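Local coordinates for capsular polysaccharide export system protein KpsC (Thermosulfurimonas dismutans, PDB 6MGD) that probably transfers a beta-linked Kdo sugar to the 7-position of another Kdo while building the glycolipid anchor of bacterial capsular polysaccharide, at residues R15-K18 and R19-T23. Sequence-based numbering, arbitrary orientation.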
ATOM      1  N   ARG A  15      11.311  18.771   3.034  1.00 49.09           N
ATOM      2  CA  ARG A  15      12.124  18.484   4.211  1.00 49.76           C
ATOM      3  C   ARG A  15      12.001  17.024   4.629  1.00 47.80           C
ATOM      4  O   ARG A  15      12.992  16.398   5.025  1.00 46.63           O
ATOM      5  CB  ARG A  15      11.720  19.405   5.362  1.00 52.00           C
ATOM      6  CG  ARG A  15      11.906  20.881   5.068  1.00 54.32           C
ATOM      7  CD  ARG A  15      11.615  21.716   6.297  1.00 57.19           C
ATOM      8  NE  ARG A  15      12.469  21.337   7.415  1.00 58.81           N
ATOM      9  CZ  ARG A  15      12.295  21.757   8.664  1.00 62.48           C
ATOM     10  NH1 ARG A  15      11.291  22.571   8.956  1.00 64.54           N
ATOM     11  NH2 ARG A  15      13.121  21.360   9.621  1.00 63.90           N
ATOM     12  N   ILE A  16      10.793  16.463   4.547  1.00 47.93           N
ATOM     13  CA  ILE A  16      10.599  15.050   4.861  1.00 49.22           C
ATOM     14  C   ILE A  16      11.375  14.175   3.885  1.00 48.03           C
ATOM     15  O   ILE A  16      12.057  13.223   4.282  1.00 47.98           O
ATOM     16  CB  ILE A  16       9.100  14.700   4.853  1.00 52.22           C
ATOM     17  CG1 ILE A  16       8.381  15.403   6.002  1.00 57.83           C
ATOM     18  CG2 ILE A  16       8.903  13.190   4.920  1.00 52.28           C
ATOM     19  CD1 ILE A  16       6.949  14.961   6.172  1.00 62.97           C
ATOM     20  N   ILE A  17      11.274  14.481   2.590  1.00 49.13           N
ATOM     21  CA  ILE A  17      11.958  13.678   1.581  1.00 49.56           C
ATOM     22  C   ILE A  17      13.467  13.768   1.761  1.00 50.94           C
ATOM     23  O   ILE A  17      14.192  12.787   1.553  1.00 48.80           O
ATOM     24  CB  ILE A  17      11.521  14.121   0.172  1.00 46.95           C
ATOM     25  CG1 ILE A  17      10.043  13.796  -0.044  1.00 46.40           C
ATOM     26  CG2 ILE A  17      12.371  13.451  -0.888  1.00 47.25           C
ATOM     27  CD1 ILE A  17       9.684  12.363   0.258  1.00 45.52           C
ATOM     28  N   LYS A  18      13.962  14.937   2.172  1.00 51.12           N
ATOM     29  CA  LYS A  18      15.396  15.120   2.346  1.00 53.98           C
ATOM     30  C   LYS A  18      15.971  14.205   3.421  1.00 52.43           C
ATOM     31  O   LYS A  18      17.178  13.945   3.415  1.00 53.85           O
ATOM     32  CB  LYS A  18      15.691  16.584   2.671  1.00 58.08           C
ATOM     33  CG  LYS A  18      17.118  17.007   2.369  1.00 62.03           C
ATOM     34  CD  LYS A  18      17.244  18.522   2.340  1.00 65.83           C
ATOM     35  CE  LYS A  18      16.282  19.133   1.331  1.00 66.70           C
ATOM     36  NZ  LYS A  18      16.410  20.617   1.258  1.00 70.46           N
ATOM     37  N   ARG A  19      15.137  13.707   4.337  1.00 52.19           N
ATOM     38  CA  ARG A  19      15.602  12.703   5.289  1.00 52.28           C
ATOM     39  C   ARG A  19      16.040  11.433   4.570  1.00 50.19           C
ATOM     40  O   ARG A  19      17.026  10.796   4.959  1.00 49.95           O
ATOM     41  CB  ARG A  19      14.503  12.388   6.304  1.00 51.84           C
ATOM     42  CG  ARG A  19      14.046  13.581   7.121  1.00 44.21           C
ATOM     43  CD  ARG A  19      12.829  13.244   7.965  1.00 44.29           C
ATOM     44  NE  ARG A  19      12.982  11.973   8.669  1.00 49.21           N
ATOM     45  CZ  ARG A  19      13.657  11.818   9.803  1.00 51.57           C
ATOM     46  NH1 ARG A  19      13.741  10.621  10.365  1.00 52.20           N
ATOM     47  NH2 ARG A  19      14.256  12.856  10.374  1.00 53.33           N
ATOM     48  N   PHE A  20      15.318  11.052   3.516  1.00 50.24           N
ATOM     49  CA  PHE A  20      15.639   9.856   2.749  1.00 51.49           C
ATOM     50  C   PHE A  20      16.558  10.148   1.573  1.00 54.32           C
ATOM     51  O   PHE A  20      17.367   9.290   1.199  1.00 56.36           O
ATOM     52  CB  PHE A  20      14.353   9.193   2.250  1.00 49.17           C
ATOM     53  CG  PHE A  20      13.408   8.806   3.352  1.00 48.15           C
ATOM     54  CD1 PHE A  20      12.543   9.737   3.901  1.00 47.57           C
ATOM     55  CD2 PHE A  20      13.388   7.511   3.841  1.00 49.05           C
ATOM     56  CE1 PHE A  20      11.678   9.385   4.921  1.00 47.98           C
ATOM     57  CE2 PHE A  20      12.525   7.151   4.861  1.00 49.18           C
ATOM     58  CZ  PHE A  20      11.668   8.091   5.401  1.00 48.09           C
ATOM     59  N   PHE A  21      16.457  11.341   0.988  1.00 53.84           N
ATOM     60  CA  PHE A  21      17.331  11.780  -0.099  1.00 56.31           C
ATOM     61  C   PHE A  21      18.036  13.052   0.354  1.00 59.25           C
ATOM     62  O   PHE A  21      17.540  14.165   0.117  1.00 59.73           O
ATOM     63  CB  PHE A  21      16.543  12.013  -1.386  1.00 53.84           C
ATOM     64  CG  PHE A  21      15.805  10.800  -1.872  1.00 52.82           C
ATOM     65  CD1 PHE A  21      16.422   9.887  -2.710  1.00 54.76           C
ATOM     66  CD2 PHE A  21      14.491  10.576  -1.494  1.00 51.34           C
ATOM     67  CE1 PHE A  21      15.744   8.770  -3.161  1.00 54.93           C
ATOM     68  CE2 PHE A  21      13.807   9.461  -1.942  1.00 52.03           C
ATOM     69  CZ  PHE A  21      14.435   8.556  -2.777  1.00 53.68           C
ATOM     70  N   PRO A  22      19.192  12.938   1.014  1.00 57.59           N
ATOM     71  CA  PRO A  22      19.891  14.144   1.487  1.00 61.05           C
ATOM     72  C   PRO A  22      20.469  14.996   0.371  1.00 62.39           C
ATOM     73  O   PRO A  22      20.901  16.125   0.645  1.00 63.41           O
ATOM     74  CB  PRO A  22      21.002  13.575   2.379  1.00 63.87           C
ATOM     75  CG  PRO A  22      21.258  12.214   1.825  1.00 63.78           C
ATOM     76  CD  PRO A  22      19.922  11.704   1.350  1.00 60.37           C
ATOM     77  N   THR A  23      20.491  14.505  -0.868  1.00 63.66           N
ATOM     78  CA  THR A  23      21.051  15.236  -1.995  1.00 66.05           C
ATOM     79  C   THR A  23      19.983  15.941  -2.826  1.00 64.00           C
ATOM     80  O   THR A  23      20.243  16.297  -3.980  1.00 65.76           O
ATOM     81  CB  THR A  23      21.868  14.297  -2.884  1.00 69.43           C
ATOM     82  OG1 THR A  23      21.006  13.304  -3.451  1.00 67.03           O
ATOM     83  CG2 THR A  23      22.960  13.611  -2.071  1.00 73.57           C
TER
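The last turn of helix 11-20 runs out into the loop before strand 24-28, and here I17 meets F21 through both backbone and side chain. I17 O accepts two amides: F21 N at 2.7 Å, in the carbonyl plane and fairly straight (163° at the hydrogen), and F20 N at 2.9 Å, which comes from above that plane on a more bent path. R19 N donates to I16 O at 3.1 Å, also from above the carbonyl plane, making two i-to-i+3 bonds beside the i-to-i+4 bond of F21 N. P22 has no amide hydrogen to offer K18 O; instead its CA lies 3.3 Å from K18 O in a C-H...O contact. A similar contact joins K18 CA to F21 O at 3.2 Å. Helix 11-20 is the crossover of a beta-alpha-beta unit with strands 4-7 and 24-28, in a family of the GT-B clan. With CG2 anti to its backbone N, I17 brings this methyl to 3.6 Å from F21 CD2, obliquely to the ring. Both side chains point the same way, onto L47, L69 and L89 of the mixed sheet holding those strands, while the F20 ring edge turns CD1 to I16 O at 3.5 Å.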